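Local coordinates for protein apical membrane antigen 1 (Babesia divergens, PDB 4APM) that probably takes part in host cell invasion at the moving junction, as the calcium-binding, three-domain portion of a membrane-anchored antigen of an apicomplexan parasite, at residues A[336-341]-A[388-393]; A[384-389]-A[412-417]. All coordinates share one frame; numbering follows the deposited sequence.

Interaction 1: residues A[336-341]-A[388-393]; sequences LIIDAG and TALSRE
Thr388 and Ile338 meet through one direct polar bond: the hydroxyl OG1 of Thr388 donates to the carbonyl O of Ile338 at 2.7 Å, in the plane of that carbonyl and on a lone pair. With chi1 at 70°, OG1 sits between its own backbone N and carbonyl carbon, which turns the hydroxyl toward strand 335-339. A water adds an indirect link, accepting from the backbone N of Ile338 (3.0 Å) and donating to OG1 of Thr388 (3.2 Å). One threonine oxygen thus gives its proton to the carbonyl and receives one from the water, so direct and water-mediated bonds both fall on the same isoleucine. The methyl CG2 of Ile337 also packs on OG1 of Thr388 at 3.4 Å, the two side chains crossing at about a right angle. Strands 335-339 and 387-389 belong to one mixed sheet, but three other strands come between them in its order. The two are not paired; a threonine side chain reaches the other strand's backbone, and Leu390, in the loop just after 387-389, packs beside it. In this apolar contact CD1 of Ile338 presses on CD1 of Leu390 at 3.3 Å, tighter than usual van der Waals contact. Phe359 and Tyr412 also touch Leu390.

Interaction 2: residues A[384-389]-A[412-417]; sequences FEVTTA and YYYCSE
Phe384 packs against both Cys415 and Glu417, at the end of a contact whose most regular part is the backbone pairing of strands 387-389 and 410-416. There, Ala389 and Tyr413 form an antiparallel hydrogen-bonded pair. Tyr413 N to Ala389 O is nearly straight (3.0 Å, 170° at the hydrogen); the reverse bond, Ala389 N to Tyr413 O, is more bent. Cys415 N adds a third bond, to Thr387 O. Thr388 and Tyr414 make the intervening non-hydrogen-bonded pair, and CG2 of Thr388 lies 4.0 Å from the ring edge of Tyr412 at CE2. This is a short antiparallel pairing within a mixed sheet. Cys415 is also joined by a disulfide to Cys397; its CB lies 3.3 Å from OG1 of Thr387, which is hydrogen-bonded to Lys396 O. In Phe384, CG stands anti to the backbone N (chi1 176°); beyond it, the ring edge lies against Cys415, with CE2 3.0 Å from the carbonyl O, near the ring plane, and CZ 3.6 Å from SG. Exposed Glu417 still lies close on Phe384: its CG makes a CH-pi contact over one ring face, 3.9 Å from the centroid, its carboxylate is turned 16° from the ring plane, and OE2 comes 3.0 Å from CB. Val386, at the rim, touches Tyr414 lightly, CG1 to CD2 at 4.3 Å.

Strand 387-389 is common to both contacts, whose centres lie about 8 Å apart in one mixed sheet, far from the calcium site. Along the chain come 336-341, then 384-393, where the second segment of interaction 1 and the first of interaction 2 overlap at Thr388 and Ala389, and finally 412-417. Strand 335-339 is an outermost strand, with three strands between it and 387-389 in sheet order, yet reached directly by side chains. Tyr412 joins the two contacts: its OH probably hydrogen-bonds to Ala340 N, and its ring packs on Ile338. The short strand 387-389 pairs with 367-368 and 410-416, while its Thr388 side chain also reaches 335-339, bringing the C-terminal hairpin, 400-406 with 410-416, beside that strand.

Interaction 1: residues A[336-341]-A[388-393]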
ATOM      1  N   LEU A 336      -7.577 -12.666  -8.013  1.00 33.13           N
ATOM      2  CA  LEU A 336      -6.285 -13.234  -7.643  1.00 33.65           C
ATOM      3  C   LEU A 336      -6.161 -14.645  -8.253  1.00 35.50           C
ATOM      4  O   LEU A 336      -7.165 -15.308  -8.475  1.00 33.09           O
ATOM      5  CB  LEU A 336      -6.146 -13.300  -6.112  1.00 30.53           C
ATOM      6  CG  LEU A 336      -6.295 -12.021  -5.273  1.00 31.26           C
ATOM      7  CD1 LEU A 336      -6.084 -12.326  -3.799  1.00 27.77           C
ATOM      8  CD2 LEU A 336      -5.347 -10.921  -5.725  1.00 24.77           C
ATOM      9  N   ILE A 337      -4.931 -15.051  -8.563  1.00 31.94           N
ATOM     10  CA  ILE A 337      -4.590 -16.404  -8.967  1.00 32.83           C
ATOM     11  C   ILE A 337      -3.800 -17.032  -7.810  1.00 36.01           C
ATOM     12  O   ILE A 337      -2.903 -16.384  -7.257  1.00 33.77           O
ATOM     13  CB  ILE A 337      -3.668 -16.363 -10.201  1.00 37.59           C
ATOM     14  CG1 ILE A 337      -4.395 -15.783 -11.400  1.00 36.80           C
ATOM     15  CG2 ILE A 337      -3.044 -17.724 -10.490  1.00 37.47           C
ATOM     16  CD1 ILE A 337      -4.069 -14.325 -11.650  1.00 43.48           C
ATOM     17  N   ILE A 338      -4.131 -18.258  -7.403  1.00 32.22           N
ATOM     18  CA  ILE A 338      -3.343 -18.859  -6.342  1.00 35.24           C
ATOM     19  C   ILE A 338      -2.022 -19.404  -6.889  1.00 36.68           C
ATOM     20  O   ILE A 338      -1.956 -19.895  -8.025  1.00 38.08           O
ATOM     21  CB  ILE A 338      -4.112 -19.899  -5.476  1.00 39.81           C
ATOM     22  CG1 ILE A 338      -3.303 -20.227  -4.217  1.00 41.73           C
ATOM     23  CG2 ILE A 338      -4.402 -21.180  -6.250  1.00 39.32           C
ATOM     24  CD1 ILE A 338      -3.786 -21.448  -3.465  1.00 50.27           C
ATOM     25  N   ASP A 339      -0.961 -19.219  -6.115  1.00 36.30           N
ATOM     26  CA  ASP A 339       0.370 -19.649  -6.506  1.00 37.45           C
ATOM     27  C   ASP A 339       1.300 -19.590  -5.293  1.00 37.53           C
ATOM     28  O   ASP A 339       1.567 -18.518  -4.778  1.00 41.71           O
ATOM     29  CB  ASP A 339       0.910 -18.772  -7.643  1.00 37.72           C
ATOM     30  CG  ASP A 339       2.286 -19.197  -8.097  1.00 47.35           C
ATOM     31  OD1 ASP A 339       2.431 -20.348  -8.570  1.00 50.08           O
ATOM     32  OD2 ASP A 339       3.235 -18.396  -7.954  1.00 56.20           O
ATOM     33  N   ALA A 340       1.746 -20.752  -4.812  1.00 34.72           N
ATOM     34  CA  ALA A 340       2.566 -20.840  -3.601  1.00 33.60           C
ATOM     35  C   ALA A 340       3.829 -20.016  -3.711  1.00 34.93           C
ATOM     36  O   ALA A 340       4.514 -20.067  -4.726  1.00 34.81           O
ATOM     37  CB  ALA A 340       2.924 -22.296  -3.308  1.00 39.37           C
ATOM     38  N   GLY A 341       4.161 -19.298  -2.639  1.00 33.96           N
ATOM     39  CA  GLY A 341       5.366 -18.477  -2.589  1.00 31.67           C
ATOM     40  C   GLY A 341       5.240 -17.073  -3.172  1.00 35.19           C
ATOM     41  O   GLY A 341       6.151 -16.250  -3.026  1.00 34.41           O
ATOM     42  N   THR A 388      -4.004 -22.536 -12.428  1.00 42.19           N
ATOM     43  CA  THR A 388      -4.169 -23.036 -11.053  1.00 39.29           C
ATOM     44  C   THR A 388      -5.606 -22.833 -10.567  1.00 42.27           C
ATOM     45  O   THR A 388      -6.365 -22.041 -11.141  1.00 42.95           O
ATOM     46  CB  THR A 388      -3.216 -22.367 -10.029  1.00 42.23           C
ATOM     47  OG1 THR A 388      -3.598 -21.002  -9.826  1.00 45.94           O
ATOM     48  CG2 THR A 388      -1.756 -22.439 -10.452  1.00 36.89           C
ATOM     49  N   ALA A 389      -5.959 -23.531  -9.489  1.00 42.11           N
ATOM     50  CA  ALA A 389      -7.302 -23.456  -8.906  1.00 45.73           C
ATOM     51  C   ALA A 389      -7.321 -24.151  -7.546  1.00 41.90           C
ATOM     52  O   ALA A 389      -6.500 -25.019  -7.284  1.00 48.73           O
ATOM     53  CB  ALA A 389      -8.332 -24.077  -9.844  1.00 44.63           C
ATOM     54  N   LEU A 390      -8.219 -23.719  -6.664  1.00 46.45           N
ATOM     55  CA  LEU A 390      -8.346 -24.294  -5.312  1.00 46.71           C
ATOM     56  C   LEU A 390      -9.115 -25.634  -5.298  1.00 44.32           C
ATOM     57  O   LEU A 390      -9.143 -26.321  -4.283  1.00 44.14           O
ATOM     58  CB  LEU A 390      -9.072 -23.301  -4.409  1.00 50.90           C
ATOM     59  CG  LEU A 390      -8.323 -22.510  -3.335  1.00 51.79           C
ATOM     60  CD1 LEU A 390      -6.826 -22.715  -3.398  1.00 52.77           C
ATOM     61  CD2 LEU A 390      -8.694 -21.043  -3.440  1.00 45.88           C
ATOM     62  N   SER A 391      -9.779 -25.953  -6.410  1.00 46.02           N
ATOM     63  CA  SER A 391     -10.515 -27.208  -6.568  1.00 51.77           C
ATOM     64  C   SER A 391     -10.240 -27.841  -7.935  1.00 56.95           C
ATOM     65  O   SER A 391     -10.004 -27.128  -8.929  1.00 60.30           O
ATOM     66  CB  SER A 391     -12.013 -26.963  -6.422  1.00 46.88           C
ATOM     67  OG  SER A 391     -12.545 -26.477  -7.638  1.00 49.56           O
ATOM     68  N   ARG A 392     -10.313 -29.178  -7.986  1.00 57.65           N
ATOM     69  CA  ARG A 392     -10.091 -29.951  -9.220  1.00 52.33           C
ATOM     70  C   ARG A 392     -11.186 -29.667 -10.250  1.00 49.09           C
ATOM     71  O   ARG A 392     -10.934 -29.596 -11.460  1.00 46.78           O
ATOM     72  CB  ARG A 392     -10.041 -31.451  -8.891  1.00 55.95           C
ATOM     73  CG  ARG A 392      -9.122 -32.284  -9.784  1.00 61.97           C
ATOM     74  CD  ARG A 392      -8.653 -33.550  -9.056  1.00 69.77           C
ATOM     75  NE  ARG A 392      -7.318 -34.001  -9.484  1.00 66.72           N
ATOM     76  CZ  ARG A 392      -6.374 -34.447  -8.651  1.00 69.92           C
ATOM     77  NH1 ARG A 392      -6.604 -34.489  -7.346  1.00 64.18           N
ATOM     78  NH2 ARG A 392      -5.188 -34.828  -9.116  1.00 69.32           N
ATOM     79  N   GLU A 393     -12.404 -29.477  -9.759  1.00 50.21           N
ATOM     80  CA  GLU A 393     -13.545 -29.186 -10.616  1.00 57.98           C
ATOM     81  C   GLU A 393     -13.445 -27.801 -11.279  1.00 65.55           C
ATOM     82  O   GLU A 393     -13.825 -27.636 -12.449  1.00 61.83           O
ATOM     83  CB  GLU A 393     -14.855 -29.316  -9.822  1.00 67.08           C
ATOM     84  CG  GLU A 393     -14.749 -28.916  -8.348  1.00 72.11           C
ATOM     85  CD  GLU A 393     -14.557 -30.100  -7.395  1.00 69.88           C
ATOM     86  OE1 GLU A 393     -15.545 -30.817  -7.116  1.00 77.82           O
ATOM     87  OE2 GLU A 393     -13.435 -30.283  -6.873  1.00 64.28           O
TER
HETATM   88  O   HOH W   1      -6.306 -19.536  -9.093  1.00 44.00           O

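Interaction 2: residues A[384-389]-A[412-417]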
ATOM      1  N   PHE A 384       3.013 -23.636 -23.319  0.60 64.20           N
ATOM      2  CA  PHE A 384       1.876 -24.132 -22.545  0.60 61.78           C
ATOM      3  C   PHE A 384       1.588 -23.247 -21.345  0.60 58.62           C
ATOM      4  O   PHE A 384       2.496 -22.881 -20.598  0.60 58.12           O
ATOM      5  CB  PHE A 384       2.118 -25.568 -22.083  0.60 57.98           C
ATOM      6  CG  PHE A 384       1.036 -26.109 -21.196  0.60 53.01           C
ATOM      7  CD1 PHE A 384      -0.213 -26.432 -21.717  0.60 49.19           C
ATOM      8  CD2 PHE A 384       1.264 -26.296 -19.836  0.60 50.22           C
ATOM      9  CE1 PHE A 384      -1.215 -26.930 -20.899  0.60 44.43           C
ATOM     10  CE2 PHE A 384       0.269 -26.800 -19.017  0.60 46.48           C
ATOM     11  CZ  PHE A 384      -0.974 -27.115 -19.550  0.60 44.88           C
ATOM     12  N   GLU A 385       0.310 -22.943 -21.149  1.00 56.45           N
ATOM     13  CA  GLU A 385      -0.111 -21.965 -20.151  1.00 54.97           C
ATOM     14  C   GLU A 385      -0.625 -22.634 -18.879  1.00 49.85           C
ATOM     15  O   GLU A 385      -1.776 -23.034 -18.809  1.00 55.66           O
ATOM     16  CB  GLU A 385      -1.188 -21.052 -20.726  1.00 51.34           C
ATOM     17  CG  GLU A 385      -0.688 -20.068 -21.770  1.00 54.75           C
ATOM     18  CD  GLU A 385      -1.778 -19.104 -22.187  1.00 63.25           C
ATOM     19  OE1 GLU A 385      -2.903 -19.235 -21.664  1.00 66.54           O
ATOM     20  OE2 GLU A 385      -1.526 -18.220 -23.034  1.00 67.84           O
ATOM     21  N   VAL A 386       0.246 -22.751 -17.885  1.00 41.66           N
ATOM     22  CA  VAL A 386      -0.132 -23.212 -16.562  1.00 42.88           C
ATOM     23  C   VAL A 386      -1.356 -22.488 -15.979  1.00 47.95           C
ATOM     24  O   VAL A 386      -1.410 -21.248 -15.947  1.00 47.92           O
ATOM     25  CB  VAL A 386       1.059 -23.086 -15.613  1.00 40.49           C
ATOM     26  CG1 VAL A 386       0.716 -23.624 -14.237  1.00 42.44           C
ATOM     27  CG2 VAL A 386       2.264 -23.811 -16.206  1.00 36.86           C
ATOM     28  N   THR A 387      -2.351 -23.268 -15.563  1.00 45.81           N
ATOM     29  CA  THR A 387      -3.492 -22.753 -14.808  1.00 41.39           C
ATOM     30  C   THR A 387      -3.441 -23.287 -13.380  1.00 43.16           C
ATOM     31  O   THR A 387      -2.813 -24.318 -13.129  1.00 42.39           O
ATOM     32  CB  THR A 387      -4.822 -23.152 -15.450  1.00 43.55           C
ATOM     33  OG1 THR A 387      -4.749 -24.510 -15.902  1.00 49.36           O
ATOM     34  CG2 THR A 387      -5.147 -22.247 -16.615  1.00 40.42           C
ATOM     35  N   THR A 388      -4.004 -22.536 -12.428  1.00 42.19           N
ATOM     36  CA  THR A 388      -4.169 -23.036 -11.053  1.00 39.29           C
ATOM     37  C   THR A 388      -5.606 -22.833 -10.567  1.00 42.27           C
ATOM     38  O   THR A 388      -6.365 -22.041 -11.141  1.00 42.95           O
ATOM     39  CB  THR A 388      -3.216 -22.367 -10.029  1.00 42.23           C
ATOM     40  OG1 THR A 388      -3.598 -21.002  -9.826  1.00 45.94           O
ATOM     41  CG2 THR A 388      -1.756 -22.439 -10.452  1.00 36.89           C
ATOM     42  N   ALA A 389      -5.959 -23.531  -9.489  1.00 42.11           N
ATOM     43  CA  ALA A 389      -7.302 -23.456  -8.906  1.00 45.73           C
ATOM     44  C   ALA A 389      -7.321 -24.151  -7.546  1.00 41.90           C
ATOM     45  O   ALA A 389      -6.500 -25.019  -7.284  1.00 48.73           O
ATOM     46  CB  ALA A 389      -8.332 -24.077  -9.844  1.00 44.63           C
ATOM     47  N   TYR A 412      -3.635 -27.401  -3.440  1.00 39.35           N
ATOM     48  CA  TYR A 412      -4.400 -26.912  -4.576  1.00 37.37           C
ATOM     49  C   TYR A 412      -3.842 -27.529  -5.837  1.00 36.68           C
ATOM     50  O   TYR A 412      -2.832 -28.206  -5.791  1.00 41.82           O
ATOM     51  CB  TYR A 412      -4.343 -25.368  -4.645  1.00 39.05           C
ATOM     52  CG  TYR A 412      -2.984 -24.819  -5.033  1.00 34.41           C
ATOM     53  CD1 TYR A 412      -1.972 -24.690  -4.088  1.00 31.26           C
ATOM     54  CD2 TYR A 412      -2.709 -24.451  -6.353  1.00 35.17           C
ATOM     55  CE1 TYR A 412      -0.715 -24.234  -4.448  1.00 34.66           C
ATOM     56  CE2 TYR A 412      -1.453 -23.975  -6.718  1.00 35.84           C
ATOM     57  CZ  TYR A 412      -0.466 -23.870  -5.757  1.00 33.64           C
ATOM     58  OH  TYR A 412       0.778 -23.408  -6.101  1.00 36.35           O
ATOM     59  N   TYR A 413      -4.452 -27.207  -6.971  1.00 42.51           N
ATOM     60  CA  TYR A 413      -4.222 -27.926  -8.217  1.00 46.98           C
ATOM     61  C   TYR A 413      -3.699 -27.031  -9.322  1.00 50.35           C
ATOM     62  O   TYR A 413      -4.134 -25.877  -9.461  1.00 48.56           O
ATOM     63  CB  TYR A 413      -5.515 -28.597  -8.678  1.00 45.69           C
ATOM     64  CG  TYR A 413      -6.150 -29.378  -7.571  1.00 52.97           C
ATOM     65  CD1 TYR A 413      -5.692 -30.656  -7.253  1.00 48.10           C
ATOM     66  CD2 TYR A 413      -7.119 -28.797  -6.751  1.00 53.24           C
ATOM     67  CE1 TYR A 413      -6.235 -31.364  -6.203  1.00 49.30           C
ATOM     68  CE2 TYR A 413      -7.664 -29.497  -5.685  1.00 54.49           C
ATOM     69  CZ  TYR A 413      -7.216 -30.781  -5.424  1.00 54.12           C
ATOM     70  OH  TYR A 413      -7.747 -31.482  -4.378  1.00 54.31           O
ATOM     71  N   TYR A 414      -2.801 -27.589 -10.134  1.00 46.73           N
ATOM     72  CA  TYR A 414      -2.346 -26.927 -11.342  1.00 50.79           C
ATOM     73  C   TYR A 414      -2.251 -27.858 -12.558  1.00 53.25           C
ATOM     74  O   TYR A 414      -2.179 -29.081 -12.423  1.00 51.20           O
ATOM     75  CB  TYR A 414      -1.029 -26.176 -11.095  1.00 42.66           C
ATOM     76  CG  TYR A 414       0.201 -27.033 -10.896  1.00 41.01           C
ATOM     77  CD1 TYR A 414       0.540 -27.522  -9.637  1.00 41.70           C
ATOM     78  CD2 TYR A 414       1.101 -27.237 -11.937  1.00 44.72           C
ATOM     79  CE1 TYR A 414       1.700 -28.254  -9.438  1.00 38.37           C
ATOM     80  CE2 TYR A 414       2.256 -27.984 -11.750  1.00 42.04           C
ATOM     81  CZ  TYR A 414       2.555 -28.478 -10.499  1.00 41.11           C
ATOM     82  OH  TYR A 414       3.724 -29.192 -10.312  1.00 43.34           O
ATOM     83  N   CYS A 415      -2.270 -27.257 -13.744  1.00 54.26           N
ATOM     84  CA  CYS A 415      -2.236 -27.994 -14.991  1.00 57.49           C
ATOM     85  C   CYS A 415      -0.877 -27.921 -15.666  1.00 63.78           C
ATOM     86  O   CYS A 415      -0.447 -26.847 -16.095  1.00 68.22           O
ATOM     87  CB  CYS A 415      -3.278 -27.456 -15.940  1.00 59.52           C
ATOM     88  SG  CYS A 415      -3.478 -28.517 -17.374  1.00 66.58           S
ATOM     89  N   SER A 416      -0.234 -29.075 -15.803  1.00 56.10           N
ATOM     90  CA  SER A 416       1.139 -29.149 -16.268  1.00 56.84           C
ATOM     91  C   SER A 416       1.268 -30.121 -17.452  1.00 66.13           C
ATOM     92  O   SER A 416       0.389 -30.960 -17.673  1.00 70.37           O
ATOM     93  CB  SER A 416       2.032 -29.580 -15.115  1.00 57.56           C
ATOM     94  OG  SER A 416       3.333 -29.872 -15.562  1.00 61.71           O
ATOM     95  N   GLU A 417       2.342 -29.978 -18.230  1.00 68.10           N
ATOM     96  CA  GLU A 417       2.631 -30.893 -19.353  1.00 66.50           C
ATOM     97  C   GLU A 417       3.387 -32.150 -18.893  1.00 65.60           C
ATOM     98  O   GLU A 417       3.429 -33.153 -19.612  1.00 65.30           O
ATOM     99  CB  GLU A 417       3.458 -30.195 -20.436  1.00 66.30           C
ATOM    100  CG  GLU A 417       2.690 -29.293 -21.388  1.00 65.91           C
ATOM    101  CD  GLU A 417       3.623 -28.438 -22.246  1.00 75.26           C
ATOM    102  OE1 GLU A 417       4.764 -28.145 -21.804  1.00 68.95           O
ATOM    103  OE2 GLU A 417       3.212 -28.041 -23.359  1.00 73.72           O
TER